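Local coordinates for peroxisomal membrane protein LPX1 (Saccharomyces cerevisiae, PDB 2Y6U) that hydrolyses acyl esters and lipids in peroxisomes, acting as an acyl esterase, triacylglycerol lipase and phospholipase A, at residues Leu53-Leu58 with His339-Phe344; Asp93-Gly98 with Thr110-Ile115; Val171-Lys176 with Phe275-Val280. One frame throughout, in Å; residues are numbered along the deposited sequence.

Overall arrangement
The three contacts sample an alpha/beta hydrolase built on a central eight-stranded sheet. Contact 1 joins strand 51-58 of that sheet to helix 330-347, so it pairs an early strand with a late helix and spans both other contacts along the chain. Contact 2 closes a short excursion beyond strand 84-92, before contact 3 begins. Contact 3 brings the loop after strand 164-168 to helix 273-279. Centres lie about 24 Å apart for contacts 1 and 2 and for contacts 1 and 3, but about 18 Å for contacts 2 and 3, which touch through Ile115 against Phe275 and Trp114 against Val171. One contact thus packs the sheet; the other two lie among its loops and helices.

Contact 1 of 3, residues Leu53-Leu58 with His339-Phe344; sequences LNLVFL and HHIHEF
In the alpha/beta hydrolase fold of this protein, Leu53 and Leu55 of central strand 51-58 meet Ile341 of helix 330-347, which packs on the sheet. The two leucines, two residues apart on the strand, present their side chains on the same side of the sheet, and the two branches of a single isoleucine serve both. The methyl CG2 of Ile341 comes within 3.6 Å of CD1 of Leu53, the two side chains lying alongside each other and pointing contrary ways. Leu53 is modelled in two conformers, so this approach holds for one of them and is less certain than the other. The second branch meets Leu55 tip to tip, with Ile341 CD1 4.2 Å from Leu55 CD2. The torsions of the isoleucine explain this division of labour: CG2 stands anti to the backbone N, while CG1 lies beside that N (chi1 -70°) and carries CD1 outward in an extended arm (chi2 177°).

Neighbouring residues tie both elements into the surrounding fold. Backbone bonds link Leu53 to Ala85 and Asp87 of strand 84-92, and Asn54 is joined to Leu138 and Val140 on strand 137-144. On the helix, His342 ND1 is hydrogen-bonded to Tyr84 OH and His340 NE2 to Asp316 OD2.

No hydrogen bond spans the two segments, and all three touching residues are buried. Between these segments the helix therefore meets the sheet through hydrocarbon alone, without directional bonds, while polar bonds to other strands are made by the flanking histidines.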
loop_
_atom_site.group_PDB
_atom_site.type_symbol
_atom_site.label_atom_id
_atom_site.label_comp_id
_atom_site.label_asym_id
_atom_site.label_seq_id
_atom_site.Cartn_x
_atom_site.Cartn_y
_atom_site.Cartn_z
ATOM N N LEU A 53 2.250 -18.318 -15.165
ATOM C CA LEU A 53 3.318 -17.443 -14.676
ATOM C C LEU A 53 3.070 -16.069 -15.207
ATOM O O LEU A 53 2.849 -15.857 -16.405
ATOM C CB LEU A 53 4.724 -17.884 -15.093
ATOM C CG LEU A 53 5.239 -19.227 -14.576
ATOM C CD1 LEU A 53 6.512 -19.596 -15.311
ATOM C CD2 LEU A 53 5.508 -19.185 -13.079
ATOM N N ASN A 54 3.081 -15.112 -14.298
ATOM C CA ASN A 54 2.957 -13.726 -14.663
ATOM C C ASN A 54 4.261 -13.004 -14.267
ATOM O O ASN A 54 4.749 -13.202 -13.157
ATOM C CB ASN A 54 1.776 -13.062 -13.910
ATOM C CG ASN A 54 0.455 -13.716 -14.224
ATOM O OD1 ASN A 54 0.167 -13.881 -15.404
ATOM N ND2 ASN A 54 -0.281 -14.197 -13.222
ATOM N N LEU A 55 4.767 -12.200 -15.155
ATOM C CA LEU A 55 5.996 -11.486 -14.967
ATOM C C LEU A 55 5.823 -10.025 -15.071
ATOM O O LEU A 55 5.179 -9.550 -15.997
ATOM C CB LEU A 55 7.017 -11.946 -16.017
ATOM C CG LEU A 55 7.756 -13.236 -15.841
ATOM C CD1 LEU A 55 7.041 -14.398 -15.396
ATOM C CD2 LEU A 55 8.583 -13.597 -17.188
ATOM N N VAL A 56 6.441 -9.281 -14.154
ATOM C CA VAL A 56 6.309 -7.848 -14.145
ATOM C C VAL A 56 7.728 -7.247 -14.142
ATOM O O VAL A 56 8.497 -7.592 -13.314
ATOM C CB VAL A 56 5.553 -7.342 -12.920
ATOM C CG1 VAL A 56 5.497 -5.794 -12.928
ATOM C CG2 VAL A 56 4.101 -7.991 -12.878
ATOM N N PHE A 57 8.063 -6.458 -15.152
ATOM C CA PHE A 57 9.451 -5.972 -15.291
ATOM C C PHE A 57 9.475 -4.452 -15.068
ATOM O O PHE A 57 8.672 -3.730 -15.654
ATOM C CB PHE A 57 9.980 -6.171 -16.710
ATOM C CG PHE A 57 10.366 -7.581 -17.043
ATOM C CD1 PHE A 57 9.411 -8.483 -17.525
ATOM C CD2 PHE A 57 11.675 -8.011 -16.880
ATOM C CE1 PHE A 57 9.785 -9.785 -17.849
ATOM C CE2 PHE A 57 12.048 -9.301 -17.224
ATOM C CZ PHE A 57 11.082 -10.190 -17.695
ATOM N N LEU A 58 10.420 -4.025 -14.235
ATOM C CA LEU A 58 10.556 -2.651 -13.739
ATOM C C LEU A 58 11.905 -2.096 -14.149
ATOM O O LEU A 58 12.987 -2.580 -13.681
ATOM C CB LEU A 58 10.349 -2.617 -12.212
ATOM C CG LEU A 58 9.077 -3.235 -11.648
ATOM C CD1 LEU A 58 9.106 -3.013 -10.087
ATOM C CD2 LEU A 58 7.841 -2.674 -12.390
ATOM N N HIS A 339 16.434 -19.832 -15.485
ATOM C CA HIS A 339 16.865 -20.841 -14.563
ATOM C C HIS A 339 16.098 -20.711 -13.262
ATOM O O HIS A 339 15.509 -21.687 -12.731
ATOM C CB HIS A 339 18.409 -20.703 -14.296
ATOM C CG HIS A 339 18.875 -21.543 -13.157
ATOM N ND1 HIS A 339 19.011 -22.908 -13.270
ATOM C CD2 HIS A 339 19.199 -21.231 -11.869
ATOM C CE1 HIS A 339 19.443 -23.401 -12.119
ATOM N NE2 HIS A 339 19.531 -22.411 -11.247
ATOM N N HIS A 340 16.077 -19.501 -12.721
ATOM C CA HIS A 340 15.482 -19.332 -11.402
ATOM C C HIS A 340 13.996 -19.498 -11.416
ATOM O O HIS A 340 13.416 -20.049 -10.487
ATOM C CB HIS A 340 15.892 -18.028 -10.740
ATOM C CG HIS A 340 17.314 -18.003 -10.344
ATOM N ND1 HIS A 340 17.844 -18.863 -9.402
ATOM C CD2 HIS A 340 18.347 -17.297 -10.854
ATOM C CE1 HIS A 340 19.153 -18.651 -9.329
ATOM N NE2 HIS A 340 19.474 -17.679 -10.175
ATOM N N ILE A 341 13.344 -19.049 -12.452
ATOM C CA ILE A 341 11.885 -19.263 -12.522
ATOM C C ILE A 341 11.549 -20.727 -12.642
ATOM O O ILE A 341 10.623 -21.275 -11.986
ATOM C CB ILE A 341 11.300 -18.492 -13.768
ATOM C CG1 ILE A 341 11.353 -16.944 -13.506
ATOM C CG2 ILE A 341 9.878 -18.950 -14.070
ATOM C CD1 ILE A 341 10.855 -16.129 -14.775
ATOM N N HIS A 342 12.305 -21.432 -13.499
ATOM C CA HIS A 342 12.082 -22.868 -13.624
ATOM C C HIS A 342 12.267 -23.603 -12.296
ATOM O O HIS A 342 11.406 -24.392 -11.893
ATOM C CB HIS A 342 13.068 -23.465 -14.662
ATOM C CG HIS A 342 12.930 -24.934 -14.859
ATOM N ND1 HIS A 342 11.926 -25.485 -15.622
ATOM C CD2 HIS A 342 13.686 -25.970 -14.422
ATOM C CE1 HIS A 342 12.076 -26.806 -15.654
ATOM N NE2 HIS A 342 13.126 -27.128 -14.925
ATOM N N GLU A 343 13.364 -23.348 -11.599
ATOM C CA GLU A 343 13.594 -24.070 -10.345
ATOM C C GLU A 343 12.481 -23.701 -9.330
ATOM O O GLU A 343 12.013 -24.524 -8.584
ATOM C CB GLU A 343 14.966 -23.702 -9.754
ATOM C CG GLU A 343 16.172 -24.208 -10.548
ATOM C CD GLU A 343 16.264 -25.749 -10.672
ATOM O OE1 GLU A 343 15.902 -26.494 -9.726
ATOM O OE2 GLU A 343 16.710 -26.221 -11.724
ATOM N N PHE A 344 12.101 -22.432 -9.310
ATOM C CA PHE A 344 11.093 -21.976 -8.330
ATOM C C PHE A 344 9.755 -22.689 -8.531
ATOM O O PHE A 344 9.184 -23.265 -7.573
ATOM C CB PHE A 344 10.963 -20.428 -8.381
ATOM C CG PHE A 344 9.959 -19.879 -7.410
ATOM C CD1 PHE A 344 10.314 -19.630 -6.112
ATOM C CD2 PHE A 344 8.623 -19.709 -7.767
ATOM C CE1 PHE A 344 9.388 -19.257 -5.138
ATOM C CE2 PHE A 344 7.664 -19.266 -6.796
ATOM C CZ PHE A 344 8.051 -19.097 -5.470
#

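Contact 2 of 3, residues Asp93-Gly98 with Thr110-Ile115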
loop_
_atom_site.group_PDB
_atom_site.type_symbol
_atom_site.label_atom_id
_atom_site.label_comp_id
_atom_site.label_asym_id
_atom_site.label_seq_id
_atom_site.Cartn_x
_atom_site.Cartn_y
_atom_site.Cartn_z
ATOM N N ASP A 93 6.144 1.761 -17.495
ATOM C CA ASP A 93 6.941 2.993 -17.431
ATOM C C ASP A 93 6.514 3.793 -16.216
ATOM O O ASP A 93 5.327 4.128 -16.004
ATOM C CB ASP A 93 6.722 3.891 -18.604
ATOM C CG ASP A 93 7.506 3.488 -19.834
ATOM O OD1 ASP A 93 8.603 2.946 -19.724
ATOM O OD2 ASP A 93 6.999 3.776 -20.932
ATOM N N GLN A 94 7.482 4.090 -15.371
ATOM C CA GLN A 94 7.225 4.953 -14.194
ATOM C C GLN A 94 6.724 6.317 -14.707
ATOM O O GLN A 94 6.980 6.696 -15.865
ATOM C CB GLN A 94 8.524 5.135 -13.455
ATOM C CG GLN A 94 9.031 3.858 -12.760
ATOM C CD GLN A 94 8.039 3.424 -11.689
ATOM O OE1 GLN A 94 7.761 4.139 -10.731
ATOM N NE2 GLN A 94 7.521 2.227 -11.838
ATOM N N VAL A 95 6.066 7.097 -13.826
ATOM C CA VAL A 95 5.357 8.318 -14.228
ATOM C C VAL A 95 6.220 9.307 -14.969
ATOM O O VAL A 95 5.716 10.015 -15.841
ATOM C CB VAL A 95 4.678 9.064 -13.020
ATOM C CG1 VAL A 95 3.446 8.289 -12.459
ATOM C CG2 VAL A 95 5.717 9.429 -11.951
ATOM N N ASN A 96 7.521 9.360 -14.629
ATOM C CA ASN A 96 8.409 10.290 -15.253
ATOM C C ASN A 96 9.376 9.728 -16.295
ATOM O O ASN A 96 10.398 10.318 -16.570
ATOM C CB ASN A 96 9.141 11.071 -14.119
ATOM C CG ASN A 96 10.033 10.200 -13.303
ATOM O OD1 ASN A 96 9.882 8.992 -13.318
ATOM N ND2 ASN A 96 11.027 10.811 -12.638
ATOM N N HIS A 97 9.038 8.552 -16.812
ATOM C CA HIS A 97 9.796 7.834 -17.834
ATOM C C HIS A 97 8.925 7.471 -19.074
ATOM O O HIS A 97 7.737 7.253 -18.934
ATOM C CB HIS A 97 10.402 6.539 -17.267
ATOM C CG HIS A 97 11.506 6.771 -16.266
ATOM N ND1 HIS A 97 11.250 7.223 -14.974
ATOM C CD2 HIS A 97 12.840 6.516 -16.328
ATOM C CE1 HIS A 97 12.416 7.367 -14.348
ATOM N NE2 HIS A 97 13.376 6.864 -15.105
ATOM N N GLY A 98 9.548 7.322 -20.234
ATOM C CA GLY A 98 8.896 6.624 -21.365
ATOM C C GLY A 98 7.578 7.272 -21.723
ATOM O O GLY A 98 7.464 8.497 -21.781
ATOM N N THR A 110 9.205 18.113 -8.794
ATOM C CA THR A 110 10.617 17.798 -8.512
ATOM C C THR A 110 10.769 16.577 -7.580
ATOM O O THR A 110 11.851 16.001 -7.480
ATOM C CB THR A 110 11.307 18.967 -7.906
ATOM O OG1 THR A 110 10.601 19.336 -6.714
ATOM C CG2 THR A 110 11.255 20.151 -8.934
ATOM N N ASN A 111 9.688 16.117 -6.987
ATOM C CA ASN A 111 9.849 15.073 -5.976
ATOM C C ASN A 111 9.404 13.708 -6.578
ATOM O O ASN A 111 8.242 13.389 -6.479
ATOM C CB ASN A 111 9.056 15.508 -4.721
ATOM C CG ASN A 111 9.184 14.495 -3.451
ATOM O OD1 ASN A 111 9.872 13.555 -3.561
ATOM N ND2 ASN A 111 8.614 14.865 -2.286
ATOM N N PHE A 112 10.314 12.905 -7.125
ATOM C CA PHE A 112 9.942 11.580 -7.529
ATOM C C PHE A 112 10.381 10.555 -6.461
ATOM O O PHE A 112 11.591 10.304 -6.231
ATOM C CB PHE A 112 10.538 11.250 -8.896
ATOM C CG PHE A 112 10.277 9.871 -9.323
ATOM C CD1 PHE A 112 8.985 9.411 -9.477
ATOM C CD2 PHE A 112 11.310 8.987 -9.474
ATOM C CE1 PHE A 112 8.743 8.090 -9.809
ATOM C CE2 PHE A 112 11.066 7.705 -9.915
ATOM C CZ PHE A 112 9.860 7.241 -10.039
ATOM N N ASN A 113 9.382 10.036 -5.738
ATOM C CA ASN A 113 9.618 9.211 -4.567
ATOM C C ASN A 113 9.447 7.755 -5.088
ATOM O O ASN A 113 8.369 7.351 -5.596
ATOM C CB ASN A 113 8.572 9.581 -3.485
ATOM C CG ASN A 113 8.645 8.684 -2.275
ATOM O OD1 ASN A 113 8.510 7.440 -2.444
ATOM N ND2 ASN A 113 8.751 9.253 -1.075
ATOM N N TRP A 114 10.467 6.926 -4.971
ATOM C CA TRP A 114 10.427 5.627 -5.659
ATOM C C TRP A 114 9.365 4.732 -5.018
ATOM O O TRP A 114 8.899 3.791 -5.693
ATOM C CB TRP A 114 11.780 4.931 -5.587
ATOM C CG TRP A 114 12.881 5.576 -6.327
ATOM C CD1 TRP A 114 12.826 6.745 -7.064
ATOM C CD2 TRP A 114 14.169 5.073 -6.473
ATOM N NE1 TRP A 114 14.067 7.045 -7.558
ATOM C CE2 TRP A 114 14.895 5.999 -7.304
ATOM C CE3 TRP A 114 14.836 3.947 -5.982
ATOM C CZ2 TRP A 114 16.220 5.816 -7.613
ATOM C CZ3 TRP A 114 16.102 3.710 -6.361
ATOM C CH2 TRP A 114 16.848 4.699 -7.126
ATOM N N ILE A 115 9.005 4.998 -3.747
ATOM C CA ILE A 115 7.950 4.242 -3.059
ATOM C C ILE A 115 6.566 4.552 -3.685
ATOM O O ILE A 115 5.734 3.659 -3.863
ATOM C CB ILE A 115 7.960 4.380 -1.590
ATOM C CG1 ILE A 115 9.330 3.968 -0.975
ATOM C CG2 ILE A 115 6.803 3.469 -0.960
ATOM C CD1 ILE A 115 9.502 4.286 0.476
#
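Phe112 puts its ring against the type I beta turn Gln94-His97, just beyond strand 84-92 of the alpha/beta hydrolase sheet, and three consecutive turn residues approach it from different directions. This is the tight part. The amide of Asn96 lies over one face: OD1 stands 3.6 Å above the ring plane, over its centre, and ND2 is 3.5 Å from CG of Phe112, with amide and ring planes 41° apart. Gln94 has its OE1 in the ring plane at the edge, 3.8 Å from Phe112 CZ. Val95 approaches obliquely, its CG2 3.9 Å from Phe112 CE1. A chi1 of 176° sets the Phe112 ring on the far side of CB from its own backbone N, against the turn, and Met146 of helix 146-157 adds to its packing.

The looser side lies beyond the ring, where Asn111 and Asn113 are partly exposed and do not touch the turn. Asn113 instead serves as N-cap of helix 114-125: its OD1 accepts a weak bond from Ile115 N, 2.8 Å away, and a further bond from Asp116 N.

No hydrogen bond crosses between the segments, although polar groups frame the ring. Asn96 ND2 is bonded to Gln261 OE1, and OD1 takes a weak bond from His97 ND1. These partners are likely to restrain the amide's rotation, so the aromatic face packs on a polar group that bonds to other residues and makes no hydrogen bond to Phe112.

Contact 3 of 3, residues Val171-Lys176 with Phe275-Val280; sequences VVITRK and FLISNV
Val172 and Ile277 lie side by side with their side chains pointing contrary ways, where the loop after strand 164-168 of the alpha/beta hydrolase sheet meets helix 273-279. The branch responsible is Val172 CG1, which a chi1 of -180° places trans to the main-chain nitrogen and 3.8 Å from Ile277 CG1. The same methyl also faces Leu276, but here the side chains are set nearly perpendicular, with Val172 CG1 4.0 Å from Leu276 CD2. One valine methyl is thus shared by two successive helix residues. A second near-perpendicular pair completes the set: the outer methyl CD1 of Ile277 reaches Ile173 CG1 at 4.0 Å.

The contact is apolar throughout and only partly buried. Phe305 of helix 300-309 touches both Ile173 and Ile277, while Leu276 packs on Phe149, Leu152 and Ala153 of helix 146-157. The other side of helix 273-279 meets the second subunit, where Phe275 stacks edge-to-face with Phe282 of that chain.

Asn279 turns its side chain back on Phe275, one turn earlier. Its ND2 lies over the centre of the Phe275 ring and donates to Phe275 O at 2.8 Å, the donor tilted 29° from the carbonyl plane.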
loop_
_atom_site.group_PDB
_atom_site.type_symbol
_atom_site.label_atom_id
_atom_site.label_comp_id
_atom_site.label_asym_id
_atom_site.label_seq_id
_atom_site.Cartn_x
_atom_site.Cartn_y
_atom_site.Cartn_z
ATOM N N VAL A 171 19.411 -0.663 -6.552
ATOM C CA VAL A 171 19.981 0.486 -5.869
ATOM C C VAL A 171 19.178 0.772 -4.582
ATOM O O VAL A 171 18.012 1.134 -4.684
ATOM C CB VAL A 171 19.916 1.753 -6.781
ATOM C CG1 VAL A 171 20.376 3.037 -5.962
ATOM C CG2 VAL A 171 20.862 1.511 -8.009
ATOM N N VAL A 172 19.838 0.492 -3.446
ATOM C CA VAL A 172 19.207 0.579 -2.120
ATOM C C VAL A 172 19.995 1.476 -1.205
ATOM O O VAL A 172 19.475 2.499 -0.724
ATOM C CB VAL A 172 18.902 -0.785 -1.513
ATOM C CG1 VAL A 172 18.252 -0.596 -0.165
ATOM C CG2 VAL A 172 17.997 -1.604 -2.462
ATOM N N ILE A 173 21.258 1.130 -0.982
ATOM C CA ILE A 173 22.160 1.948 -0.160
ATOM C C ILE A 173 23.094 2.694 -1.095
ATOM O O ILE A 173 23.908 2.100 -1.873
ATOM C CB ILE A 173 22.898 1.113 0.855
ATOM C CG1 ILE A 173 21.810 0.418 1.759
ATOM C CG2 ILE A 173 23.955 1.989 1.727
ATOM C CD1 ILE A 173 22.376 -0.581 2.537
ATOM N N THR A 174 23.001 4.013 -1.038
ATOM C CA THR A 174 23.870 4.866 -1.867
ATOM C C THR A 174 25.054 5.440 -1.058
ATOM O O THR A 174 25.055 5.454 0.174
ATOM C CB THR A 174 23.009 5.955 -2.636
ATOM O OG1 THR A 174 22.111 6.589 -1.740
ATOM C CG2 THR A 174 22.090 5.296 -3.640
ATOM N N ARG A 175 26.088 5.895 -1.758
ATOM C CA ARG A 175 27.187 6.594 -1.099
ATOM C C ARG A 175 26.725 7.949 -0.574
ATOM O O ARG A 175 26.106 8.709 -1.306
ATOM C CB ARG A 175 28.335 6.812 -2.085
ATOM C CG ARG A 175 28.980 5.511 -2.557
ATOM C CD ARG A 175 30.207 5.729 -3.408
ATOM N NE ARG A 175 30.799 4.477 -3.890
ATOM C CZ ARG A 175 30.357 3.745 -4.915
ATOM N NH1 ARG A 175 29.291 4.091 -5.604
ATOM N NH2 ARG A 175 31.006 2.651 -5.271
ATOM N N LYS A 176 27.011 8.249 0.682
ATOM C CA LYS A 176 26.722 9.595 1.249
ATOM C C LYS A 176 27.694 10.618 0.738
ATOM O O LYS A 176 28.915 10.409 0.839
ATOM C CB LYS A 176 26.802 9.586 2.779
ATOM C CG LYS A 176 25.593 8.875 3.367
ATOM C CD LYS A 176 25.801 8.389 4.816
ATOM C CE LYS A 176 24.864 7.186 5.105
ATOM N NZ LYS A 176 24.955 6.692 6.521
ATOM N N PHE A 275 13.015 4.035 4.779
ATOM C CA PHE A 275 11.785 3.231 4.944
ATOM C C PHE A 275 11.945 1.829 4.343
ATOM O O PHE A 275 11.671 0.822 4.969
ATOM C CB PHE A 275 10.609 3.938 4.301
ATOM C CG PHE A 275 9.313 3.099 4.391
ATOM C CD1 PHE A 275 8.566 3.109 5.533
ATOM C CD2 PHE A 275 8.991 2.239 3.411
ATOM C CE1 PHE A 275 7.390 2.322 5.618
ATOM C CE2 PHE A 275 7.818 1.484 3.484
ATOM C CZ PHE A 275 7.039 1.539 4.580
ATOM N N LEU A 276 12.525 1.753 3.148
ATOM C CA LEU A 276 12.791 0.488 2.468
ATOM C C LEU A 276 13.835 -0.327 3.215
ATOM O O LEU A 276 13.587 -1.497 3.557
ATOM C CB LEU A 276 13.113 0.662 0.973
ATOM C CG LEU A 276 13.329 -0.802 0.490
ATOM C CD1 LEU A 276 11.923 -1.573 0.445
ATOM C CD2 LEU A 276 14.251 -1.092 -0.549
ATOM N N ILE A 277 14.947 0.313 3.613
ATOM C CA ILE A 277 15.999 -0.292 4.303
ATOM C C ILE A 277 15.503 -0.915 5.574
ATOM O O ILE A 277 15.912 -2.059 5.918
ATOM C CB ILE A 277 17.167 0.680 4.563
ATOM C CG1 ILE A 277 17.799 1.106 3.188
ATOM C CG2 ILE A 277 18.207 0.168 5.583
ATOM C CD1 ILE A 277 18.699 2.353 3.307
ATOM N N SER A 278 14.671 -0.183 6.299
ATOM C CA SER A 278 14.158 -0.675 7.577
ATOM C C SER A 278 13.208 -1.956 7.447
ATOM O O SER A 278 12.919 -2.641 8.470
ATOM C CB SER A 278 13.367 0.430 8.232
ATOM O OG SER A 278 12.984 0.040 9.550
ATOM N N ASN A 279 12.698 -2.170 6.263
ATOM C CA ASN A 279 11.700 -3.161 5.954
ATOM C C ASN A 279 12.121 -4.340 5.125
ATOM O O ASN A 279 11.330 -5.310 4.912
ATOM C CB ASN A 279 10.433 -2.492 5.377
ATOM C CG ASN A 279 9.698 -1.809 6.451
ATOM O OD1 ASN A 279 9.332 -2.472 7.446
ATOM N ND2 ASN A 279 9.593 -0.467 6.414
ATOM N N VAL A 280 13.346 -4.333 4.619
ATOM C CA VAL A 280 13.851 -5.497 3.871
ATOM C C VAL A 280 13.752 -6.807 4.691
ATOM O O VAL A 280 13.442 -7.869 4.125
ATOM C CB VAL A 280 15.292 -5.224 3.364
ATOM C CG1 VAL A 280 15.853 -6.525 2.676
ATOM C CG2 VAL A 280 15.217 -4.151 2.280
#